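Local coordinates for N-formylglutamate amidohydrolase (Ralstonia eutropha, PDB 2Q7S), which binds a zinc ion and probably acts as a hydrolase of the N-formylglutamate amidohydrolase family, at residues P175-A178 / Y179-K183; E212-L215 / R216-Y220; I237-P240 / A241-R244. All coordinates share one frame; numbering follows the deposited sequence.

Interaction 1 (P175-A178 / Y179-K183)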
ATOM      1  N   PRO A 175      -7.783  -7.022   6.725  1.00 16.08           N
ATOM      2  CA  PRO A 175      -8.941  -7.722   7.243  1.00 16.64           C
ATOM      3  C   PRO A 175      -8.902  -7.880   8.745  1.00 19.67           C
ATOM      4  O   PRO A 175      -7.836  -7.761   9.380  1.00 21.83           O
ATOM      5  CB  PRO A 175      -8.857  -9.085   6.542  1.00 18.36           C
ATOM      6  CG  PRO A 175      -7.425  -9.263   6.312  1.00 17.25           C
ATOM      7  CD  PRO A 175      -6.864  -7.927   6.023  1.00 18.18           C
ATOM      8  N   ASN A 176     -10.061  -8.149   9.324  1.00 20.05           N
ATOM      9  CA  ASN A 176     -10.165  -8.225  10.748  1.00 19.52           C
ATOM     10  C   ASN A 176      -9.354  -9.402  11.297  1.00 19.89           C
ATOM     11  O   ASN A 176      -8.822  -9.371  12.409  1.00 20.56           O
ATOM     12  CB  ASN A 176     -11.638  -8.324  11.132  1.00 24.10           C
ATOM     13  CG  ASN A 176     -12.017  -7.377  12.248  1.00 24.91           C
ATOM     14  OD1 ASN A 176     -11.378  -6.352  12.454  1.00 26.47           O
ATOM     15  ND2 ASN A 176     -13.057  -7.722  12.980  1.00 25.59           N
ATOM     16  N   ASN A 177      -9.226 -10.436  10.484  1.00 20.97           N
ATOM     17  CA  ASN A 177      -8.453 -11.597  10.856  1.00 22.20           C
ATOM     18  C   ASN A 177      -7.035 -11.578  10.305  1.00 22.59           C
ATOM     19  O   ASN A 177      -6.476 -12.627  10.036  1.00 24.94           O
ATOM     20  CB  ASN A 177      -9.209 -12.881  10.469  1.00 22.62           C
ATOM     21  CG  ASN A 177      -9.348 -13.066   8.975  1.00 23.17           C
ATOM     22  OD1 ASN A 177      -8.971 -12.209   8.187  1.00 27.01           O
ATOM     23  ND2 ASN A 177      -9.886 -14.208   8.581  1.00 26.87           N
ATOM     24  N   ALA A 178      -6.438 -10.397  10.159  1.00 22.97           N
ATOM     25  CA  ALA A 178      -5.052 -10.305   9.678  1.00 24.79           C
ATOM     26  C   ALA A 178      -4.052 -11.165  10.483  1.00 25.87           C
ATOM     27  O   ALA A 178      -3.093 -11.677   9.907  1.00 25.72           O
ATOM     28  CB  ALA A 178      -4.596  -8.903   9.642  1.00 22.99           C
ATOM     29  N   TYR A 179      -4.277 -11.330  11.789  1.00 26.34           N
ATOM     30  CA  TYR A 179      -3.402 -12.143  12.640  1.00 27.81           C
ATOM     31  C   TYR A 179      -3.495 -13.642  12.267  1.00 30.18           C
ATOM     32  O   TYR A 179      -2.484 -14.329  12.189  1.00 29.66           O
ATOM     33  CB  TYR A 179      -3.741 -11.966  14.132  1.00 28.27           C
ATOM     34  CG  TYR A 179      -3.154 -10.731  14.836  1.00 27.01           C
ATOM     35  CD1 TYR A 179      -1.788 -10.446  14.779  1.00 29.56           C
ATOM     36  CD2 TYR A 179      -3.960  -9.891  15.590  1.00 18.75           C
ATOM     37  CE1 TYR A 179      -1.259  -9.339  15.418  1.00 27.19           C
ATOM     38  CE2 TYR A 179      -3.435  -8.778  16.253  1.00 21.32           C
ATOM     39  CZ  TYR A 179      -2.090  -8.513  16.168  1.00 17.68           C
ATOM     40  OH  TYR A 179      -1.532  -7.444  16.823  1.00 21.05           O
ATOM     41  N   GLU A 180      -4.718 -14.123  12.061  1.00 31.19           N
ATOM     42  CA  GLU A 180      -4.993 -15.500  11.651  1.00 32.55           C
ATOM     43  C   GLU A 180      -4.378 -15.820  10.285  1.00 32.86           C
ATOM     44  O   GLU A 180      -3.740 -16.863  10.103  1.00 32.48           O
ATOM     45  CB  GLU A 180      -6.520 -15.701  11.631  1.00 33.30           C
ATOM     46  CG  GLU A 180      -7.042 -16.991  11.003  1.00 35.26           C
ATOM     47  CD  GLU A 180      -8.569 -17.167  11.197  1.00 39.35           C
ATOM     48  OE1 GLU A 180      -9.339 -16.224  10.909  1.00 43.97           O
ATOM     49  OE2 GLU A 180      -9.005 -18.258  11.638  1.00 48.12           O
ATOM     50  N   ARG A 181      -4.576 -14.920   9.337  1.00 32.18           N
ATOM     51  CA  ARG A 181      -4.041 -15.044   7.985  1.00 34.84           C
ATOM     52  C   ARG A 181      -2.506 -14.985   7.893  1.00 36.32           C
ATOM     53  O   ARG A 181      -1.893 -15.634   7.036  1.00 35.53           O
ATOM     54  CB  ARG A 181      -4.578 -13.896   7.131  1.00 34.24           C
ATOM     55  CG  ARG A 181      -6.062 -13.948   6.910  1.00 38.43           C
ATOM     56  CD  ARG A 181      -6.421 -13.106   5.715  1.00 43.46           C
ATOM     57  NE  ARG A 181      -7.788 -12.614   5.797  1.00 46.36           N
ATOM     58  CZ  ARG A 181      -8.755 -12.845   4.906  1.00 51.83           C
ATOM     59  NH1 ARG A 181      -8.528 -13.570   3.809  1.00 52.82           N
ATOM     60  NH2 ARG A 181      -9.969 -12.328   5.116  1.00 50.17           N
ATOM     61  N   LEU A 182      -1.898 -14.136   8.715  1.00 35.59           N
ATOM     62  CA  LEU A 182      -0.470 -14.207   8.940  1.00 36.28           C
ATOM     63  C   LEU A 182      -0.390 -15.349   9.944  1.00 35.97           C
ATOM     64  O   LEU A 182      -1.418 -15.823  10.407  1.00 37.79           O
ATOM     65  CB  LEU A 182       0.071 -12.885   9.483  1.00 37.70           C
ATOM     66  CG  LEU A 182      -0.310 -11.594   8.735  1.00 37.62           C
ATOM     67  CD1 LEU A 182      -0.024 -10.407   9.637  1.00 33.84           C
ATOM     68  CD2 LEU A 182       0.404 -11.442   7.387  1.00 34.57           C
ATOM     69  N   LYS A 183       0.770 -15.853  10.293  1.00 33.30           N
ATOM     70  CA  LYS A 183       0.718 -17.031  11.160  1.00 34.72           C
ATOM     71  C   LYS A 183       0.925 -16.625  12.607  1.00 35.26           C
ATOM     72  O   LYS A 183       1.734 -17.244  13.290  1.00 37.35           O
ATOM     73  CB  LYS A 183       1.738 -18.098  10.710  1.00 32.45           C
TER
HETATM   74  O   HOH W   1      -6.738 -10.265  13.614  1.00 32.01           O
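Asn177 OD1 takes the NE-H of Arg181 at 2.7 Å, and NH2 of the same guanidinium adds a weak second bond from 3.2 Å. The amide and guanidinium planes stand almost at right angles, 85° apart, with OD1 near the guanidinium edge but tilted out of its plane and NE tilted away from the plane of the amide carbonyl. The other half of the amide is used as well: ND2 of Asn177 donates to Glu180 OE1 at 3.1 Å, meeting that oxygen on its anti side and somewhat out of the carboxylate plane. Asparagine suits the place because one short side chain serves a cation and an anion at once. Its CG sits between the backbone N and the carbonyl carbon (chi1 67°), which places the amide where OD1 meets Arg181 and ND2 meets Glu180. Asn177 is the N-cap residue of the short helix 178-181, yet its side chain makes no capping bond. The helix is entered through a type I beta turn from Pro175 to Ala178, closed by Ala178 N on Pro175 O, and this turn follows strand 166-174, which carries the zinc ligand His172. Water 1 donates to Asn176 O and accepts from Tyr179 N, so a backbone N-H of the first turn is met by solvent. Along the helix Arg181 N bonds Asn177 O at 3.1 Å in a nearly straight line, and at its end Leu182 N bonds Ala178 O at 3.0 Å. Pro175, whose side chain is about 8 Å from the zinc ion, lays CG 3.4 Å from Arg181 NE, an apolar ring beside the guanidinium. Asn176 OD1 bonds Arg252, Asn176 N bonds Glu259, and Tyr179 OH is hydrogen-bonded to Asp226.

Interaction 2 (E212-L215 / R216-Y220)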
ATOM      1  N   GLU A 212       0.075   8.835  15.144  1.00 15.52           N
ATOM      2  CA  GLU A 212      -0.450   8.048  16.257  1.00 15.98           C
ATOM      3  C   GLU A 212      -1.359   8.882  17.191  1.00 14.31           C
ATOM      4  O   GLU A 212      -2.427   8.465  17.567  1.00 14.91           O
ATOM      5  CB  GLU A 212       0.732   7.466  17.044  1.00 14.19           C
ATOM      6  CG  GLU A 212       0.364   6.675  18.279  1.00  7.66           C
ATOM      7  CD  GLU A 212       1.618   6.145  18.963  1.00 17.92           C
ATOM      8  OE1 GLU A 212       2.256   6.964  19.641  1.00 24.53           O
ATOM      9  OE2 GLU A 212       1.989   4.956  18.773  1.00 21.70           O
ATOM     10  N   ARG A 213      -0.853  10.030  17.619  1.00 18.03           N
ATOM     11  CA  ARG A 213      -1.537  10.921  18.561  1.00 17.40           C
ATOM     12  C   ARG A 213      -2.833  11.462  17.961  1.00 16.72           C
ATOM     13  O   ARG A 213      -3.883  11.434  18.595  1.00 14.30           O
ATOM     14  CB  ARG A 213      -0.604  12.077  18.940  1.00 17.44           C
ATOM     15  CG  ARG A 213      -1.243  13.193  19.787  1.00 18.14           C
ATOM     16  CD  ARG A 213      -0.196  14.183  20.296  1.00 24.46           C
ATOM     17  NE  ARG A 213       0.552  14.868  19.220  1.00 38.03           N
ATOM     18  CZ  ARG A 213       1.865  14.727  18.949  1.00 45.40           C
ATOM     19  NH1 ARG A 213       2.658  13.913  19.672  1.00 46.05           N
ATOM     20  NH2 ARG A 213       2.404  15.414  17.937  1.00 44.01           N
ATOM     21  N   GLU A 214      -2.769  11.948  16.734  1.00 14.20           N
ATOM     22  CA  GLU A 214      -3.980  12.480  16.063  1.00 13.91           C
ATOM     23  C   GLU A 214      -5.068  11.400  15.935  1.00 13.98           C
ATOM     24  O   GLU A 214      -6.211  11.649  16.248  1.00 12.23           O
ATOM     25  CB  GLU A 214      -3.622  13.082  14.697  1.00 14.49           C
ATOM     26  CG  GLU A 214      -2.776  14.369  14.820  1.00 19.83           C
ATOM     27  CD  GLU A 214      -3.585  15.550  15.348  1.00 25.45           C
ATOM     28  OE1 GLU A 214      -4.771  15.646  14.965  1.00 18.76           O
ATOM     29  OE2 GLU A 214      -3.047  16.357  16.159  1.00 27.18           O
ATOM     30  N   LEU A 215      -4.697  10.176  15.531  1.00 13.33           N
ATOM     31  CA  LEU A 215      -5.667   9.086  15.405  1.00 13.03           C
ATOM     32  C   LEU A 215      -6.243   8.610  16.716  1.00 11.19           C
ATOM     33  O   LEU A 215      -7.442   8.404  16.806  1.00 14.39           O
ATOM     34  CB  LEU A 215      -5.053   7.883  14.634  1.00 13.37           C
ATOM     35  CG  LEU A 215      -4.865   8.182  13.146  1.00 18.17           C
ATOM     36  CD1 LEU A 215      -4.237   7.048  12.484  1.00 16.61           C
ATOM     37  CD2 LEU A 215      -6.167   8.550  12.424  1.00 14.25           C
ATOM     38  N   ARG A 216      -5.401   8.427  17.748  1.00 12.05           N
ATOM     39  CA  ARG A 216      -5.902   8.134  19.106  1.00  9.97           C
ATOM     40  C   ARG A 216      -6.787   9.239  19.673  1.00 11.54           C
ATOM     41  O   ARG A 216      -7.734   8.966  20.372  1.00 11.78           O
ATOM     42  CB  ARG A 216      -4.743   7.847  20.078  1.00  9.95           C
ATOM     43  CG  ARG A 216      -4.052   6.557  19.784  1.00  9.85           C
ATOM     44  CD  ARG A 216      -2.802   6.417  20.625  1.00 11.43           C
ATOM     45  NE  ARG A 216      -2.260   5.083  20.474  1.00 16.68           N
ATOM     46  CZ  ARG A 216      -1.099   4.677  20.993  1.00 20.82           C
ATOM     47  NH1 ARG A 216      -0.301   5.517  21.643  1.00 19.91           N
ATOM     48  NH2 ARG A 216      -0.702   3.431  20.805  1.00 23.00           N
ATOM     49  N   GLU A 217      -6.511  10.482  19.355  1.00 11.29           N
ATOM     50  CA  GLU A 217      -7.392  11.566  19.819  1.00 19.26           C
ATOM     51  C   GLU A 217      -8.792  11.506  19.198  1.00 17.45           C
ATOM     52  O   GLU A 217      -9.733  11.946  19.809  1.00 16.97           O
ATOM     53  CB  GLU A 217      -6.717  12.932  19.632  1.00 18.20           C
ATOM     54  CG  GLU A 217      -5.555  13.091  20.616  1.00 28.50           C
ATOM     55  CD  GLU A 217      -4.845  14.451  20.583  1.00 27.89           C
ATOM     56  OE1 GLU A 217      -5.279  15.342  19.817  1.00 40.13           O
ATOM     57  OE2 GLU A 217      -3.845  14.600  21.341  1.00 31.46           O
ATOM     58  N   LYS A 218      -8.919  10.905  18.015  1.00 18.93           N
ATOM     59  CA  LYS A 218     -10.201  10.797  17.294  1.00 20.24           C
ATOM     60  C   LYS A 218     -10.929   9.497  17.665  1.00 20.48           C
ATOM     61  O   LYS A 218     -12.028   9.221  17.181  1.00 21.29           O
ATOM     62  CB  LYS A 218      -9.964  10.863  15.774  1.00 18.72           C
ATOM     63  CG  LYS A 218      -9.469  12.235  15.253  1.00 20.75           C
ATOM     64  CD  LYS A 218      -8.723  12.108  13.916  1.00 25.82           C
ATOM     65  CE  LYS A 218      -8.432  13.437  13.171  1.00 19.69           C
ATOM     66  NZ  LYS A 218      -7.831  14.505  14.059  1.00 22.54           N
ATOM     67  N   GLY A 219     -10.288   8.689  18.505  1.00 17.84           N
ATOM     68  CA  GLY A 219     -10.907   7.519  19.075  1.00 16.19           C
ATOM     69  C   GLY A 219     -10.448   6.201  18.505  1.00 13.32           C
ATOM     70  O   GLY A 219     -10.986   5.170  18.868  1.00 11.37           O
ATOM     71  N   TYR A 220      -9.478   6.226  17.600  1.00  9.90           N
ATOM     72  CA  TYR A 220      -9.002   4.992  16.938  1.00  8.81           C
ATOM     73  C   TYR A 220      -7.898   4.375  17.792  1.00 11.48           C
ATOM     74  O   TYR A 220      -7.196   5.066  18.510  1.00 16.39           O
ATOM     75  CB  TYR A 220      -8.482   5.319  15.529  1.00 10.32           C
ATOM     76  CG  TYR A 220      -9.534   5.901  14.607  1.00 12.63           C
ATOM     77  CD1 TYR A 220     -10.476   5.085  14.007  1.00 10.58           C
ATOM     78  CD2 TYR A 220      -9.626   7.271  14.403  1.00 11.98           C
ATOM     79  CE1 TYR A 220     -11.425   5.612  13.156  1.00 17.34           C
ATOM     80  CE2 TYR A 220     -10.593   7.823  13.582  1.00 14.73           C
ATOM     81  CZ  TYR A 220     -11.505   6.989  12.965  1.00 14.81           C
ATOM     82  OH  TYR A 220     -12.499   7.482  12.138  1.00 16.26           O
TER
HETATM   83  O   HOH W   2      -5.984  15.434  12.691  1.00 33.34           O
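Leu215 O is gripped by two backbone donors from opposite faces of its carbonyl plane, Tyr220 N at 3.1 Å and, well above that plane, Lys218 N, also at 3.1 Å. The bond from Tyr220 N, with that of Gly219 N to Arg216 O inside it, makes the Schellman motif that ends helix 205-217, in the beta-alpha-beta unit leading to strand 222-224. Gly219 turns the chain with phi 106°, where a CB would jam against the preceding carbonyl O. One turn back, the carboxylate of Glu212 stacks on the guanidinium of Arg216, their planes 6° apart and CD 3.4 Å from NH1. No N-H points at the acid, so this salt bridge works by charge alone; Glu212 OE2 pairs with Arg224, and Arg216 NH2 bonds Val222 O. Lys218 bends at its last torsion (chi4 48°) to bring NZ 3.4 Å from Glu214 OE1, a salt bridge whose hydrogen bond is weak, bridged as well by water 2. Leu215 packs on Leu278 and Val222, with CD2 4.2 Å from Tyr220 CD2. Each acid thus meets a base four residues on, on different sides of the helix, which probably adds modest stability to its end.

Interaction 3 (I237-P240 / A241-R244)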
ATOM      1  N   ILE A 237      12.880   3.236   0.579  1.00 17.67           N
ATOM      2  CA  ILE A 237      12.501   4.654   0.449  1.00 17.04           C
ATOM      3  C   ILE A 237      12.900   5.436   1.727  1.00 19.44           C
ATOM      4  O   ILE A 237      13.560   6.493   1.647  1.00 18.36           O
ATOM      5  CB  ILE A 237      11.036   4.823   0.105  1.00 19.72           C
ATOM      6  CG1 ILE A 237      10.750   4.354  -1.318  1.00 17.49           C
ATOM      7  CG2 ILE A 237      10.585   6.307   0.223  1.00 18.26           C
ATOM      8  CD1 ILE A 237       9.246   4.382  -1.667  1.00 14.97           C
ATOM      9  N   GLY A 238      12.566   4.868   2.883  1.00 20.21           N
ATOM     10  CA  GLY A 238      12.769   5.528   4.168  1.00 19.38           C
ATOM     11  C   GLY A 238      14.155   5.393   4.712  1.00 22.13           C
ATOM     12  O   GLY A 238      14.508   4.358   5.281  1.00 23.28           O
ATOM     13  N   ARG A 239      14.953   6.445   4.529  1.00 22.64           N
ATOM     14  CA  ARG A 239      16.264   6.543   5.153  1.00 21.45           C
ATOM     15  C   ARG A 239      16.363   7.914   5.821  1.00 18.29           C
ATOM     16  O   ARG A 239      16.935   8.857   5.252  1.00 17.63           O
ATOM     17  CB  ARG A 239      17.344   6.382   4.095  1.00 21.94           C
ATOM     18  CG  ARG A 239      17.208   5.113   3.268  1.00 25.95           C
ATOM     19  CD  ARG A 239      17.984   5.237   1.999  1.00 27.89           C
ATOM     20  NE  ARG A 239      17.118   5.494   0.883  1.00 33.36           N
ATOM     21  CZ  ARG A 239      17.414   6.247  -0.164  1.00 27.96           C
ATOM     22  NH1 ARG A 239      18.563   6.876  -0.278  1.00 25.43           N
ATOM     23  NH2 ARG A 239      16.520   6.374  -1.109  1.00 33.64           N
ATOM     24  N   PRO A 240      15.802   8.042   7.031  1.00 15.77           N
ATOM     25  CA  PRO A 240      15.666   9.360   7.621  1.00 16.76           C
ATOM     26  C   PRO A 240      16.941  10.197   7.787  1.00 17.57           C
ATOM     27  O   PRO A 240      16.845  11.416   7.859  1.00 20.53           O
ATOM     28  CB  PRO A 240      15.001   9.066   8.962  1.00 15.40           C
ATOM     29  CG  PRO A 240      14.306   7.784   8.744  1.00 15.27           C
ATOM     30  CD  PRO A 240      15.242   7.010   7.911  1.00 18.43           C
ATOM     31  N   ALA A 241      18.103   9.560   7.842  1.00 20.49           N
ATOM     32  CA  ALA A 241      19.374  10.266   7.962  1.00 21.12           C
ATOM     33  C   ALA A 241      19.705  11.024   6.659  1.00 20.68           C
ATOM     34  O   ALA A 241      20.603  11.842   6.640  1.00 21.93           O
ATOM     35  CB  ALA A 241      20.474   9.280   8.312  1.00 22.68           C
ATOM     36  N   GLU A 242      18.970  10.741   5.572  1.00 17.83           N
ATOM     37  CA  GLU A 242      19.133  11.418   4.317  1.00 17.56           C
ATOM     38  C   GLU A 242      17.934  12.293   4.082  1.00 15.83           C
ATOM     39  O   GLU A 242      17.758  12.832   2.996  1.00 18.53           O
ATOM     40  CB  GLU A 242      19.221  10.396   3.190  1.00 17.20           C
ATOM     41  CG  GLU A 242      20.406   9.501   3.249  1.00 24.35           C
ATOM     42  CD  GLU A 242      20.375   8.488   2.142  1.00 24.67           C
ATOM     43  OE1 GLU A 242      20.109   8.887   0.978  1.00 30.48           O
ATOM     44  OE2 GLU A 242      20.607   7.302   2.432  1.00 28.19           O
ATOM     45  N   ARG A 243      17.076  12.378   5.091  1.00 15.41           N
ATOM     46  CA  ARG A 243      15.834  13.139   5.054  1.00 15.59           C
ATOM     47  C   ARG A 243      14.766  12.579   4.119  1.00 12.83           C
ATOM     48  O   ARG A 243      13.875  13.306   3.630  1.00 13.59           O
ATOM     49  CB  ARG A 243      16.124  14.608   4.796  1.00 16.37           C
ATOM     50  CG  ARG A 243      17.101  15.156   5.813  1.00 18.30           C
ATOM     51  CD  ARG A 243      17.501  16.573   5.504  1.00 22.36           C
ATOM     52  NE  ARG A 243      16.367  17.490   5.346  1.00 27.83           N
ATOM     53  CZ  ARG A 243      15.506  17.809   6.311  1.00 23.76           C
ATOM     54  NH1 ARG A 243      15.621  17.302   7.528  1.00 38.73           N
ATOM     55  NH2 ARG A 243      14.536  18.672   6.068  1.00 18.90           N
ATOM     56  N   ARG A 244      14.836  11.272   3.911  1.00 12.25           N
ATOM     57  CA  ARG A 244      13.862  10.528   3.136  1.00 13.26           C
ATOM     58  C   ARG A 244      13.162   9.646   4.162  1.00 12.83           C
ATOM     59  O   ARG A 244      13.815   8.950   4.930  1.00 14.16           O
ATOM     60  CB  ARG A 244      14.528   9.687   2.067  1.00 12.15           C
ATOM     61  CG  ARG A 244      15.363  10.479   1.057  1.00 12.16           C
ATOM     62  CD  ARG A 244      16.323   9.599   0.348  1.00 11.23           C
ATOM     63  NE  ARG A 244      16.918  10.270  -0.813  1.00 13.98           N
ATOM     64  CZ  ARG A 244      16.355  10.327  -2.021  1.00 13.14           C
ATOM     65  NH1 ARG A 244      15.178   9.778  -2.248  1.00 15.45           N
ATOM     66  NH2 ARG A 244      16.964  10.957  -3.017  1.00 13.82           N
TER
HETATM   67  O   HOH W   3      13.651   7.812  -0.899  1.00 29.52           O
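The tight connection between helix 233-237 and strand 244-252 is a short 3-10 turn ending at Glu242, flanked by Arg239 and Arg244, which face each other as a single antiparallel bridge with weak bonds. Arg239 O accepts from Glu242 N at 2.8 Å and more weakly from Arg244 N. The next carbonyl, Pro240 O, takes Arg243 N at 2.9 Å, with the donor standing above the carbonyl plane. Proline fits the opening of the turn, since its ring fixes phi near the helical value and the position needs no N-H. Across the turn Arg239, Glu242 and Arg244 build a salt-bridge network. NH1 of Arg239 comes 2.8 Å from Glu242 OE1, the guanidinium and carboxylate planes 71° apart. The Arg239 chain bends at chi3 (-103°), which folds the guanidinium back toward the acid; its NE bonds Gln236 O. Arg244 runs alongside and lays its CD over one face of that guanidinium, 3.5 Å from NH2, and the two flat groups lie 13° from parallel. Their like charges, 3.8 Å apart between Arg239 NH1 and Arg244 NE, are probably offset by Glu242, whose OE1 is also a long ionic partner of Arg244 NE. Water 3, in the plane of the Arg244 guanidinium at its edge, accepts from NH1 and donates to Ile237 O, tying the arginine to the end of the helix. Beyond the turn, Arg244 salt-bridges to Glu157 and makes a cation-pi contact with Tyr160, both of helix 134-163, while Arg243 pairs through its backbone with Val166 and Ile237 packs on His168 of strand 166-174.

Along the chain the three contacts follow in series, and none nests in or crosses another. Interaction 1 comes first, turning the chain from strand 166-174 into helix 178-181 at the zinc-site end of that strand. Interaction 2 closes helix 205-217 and releases the chain toward the edge strand 222-224. Interaction 3 then joins helix 233-237 to strand 244-252, which lies beside strand 166-174 in the central mixed sheet; interaction 1 follows one strand and interaction 3 precedes its parallel neighbour, at opposite ends of the pair. The contacts do not touch: the nearest atoms of interactions 1 and 2 are about 12 Å apart, and the centres of interactions 1 and 3 are about 30 Å apart.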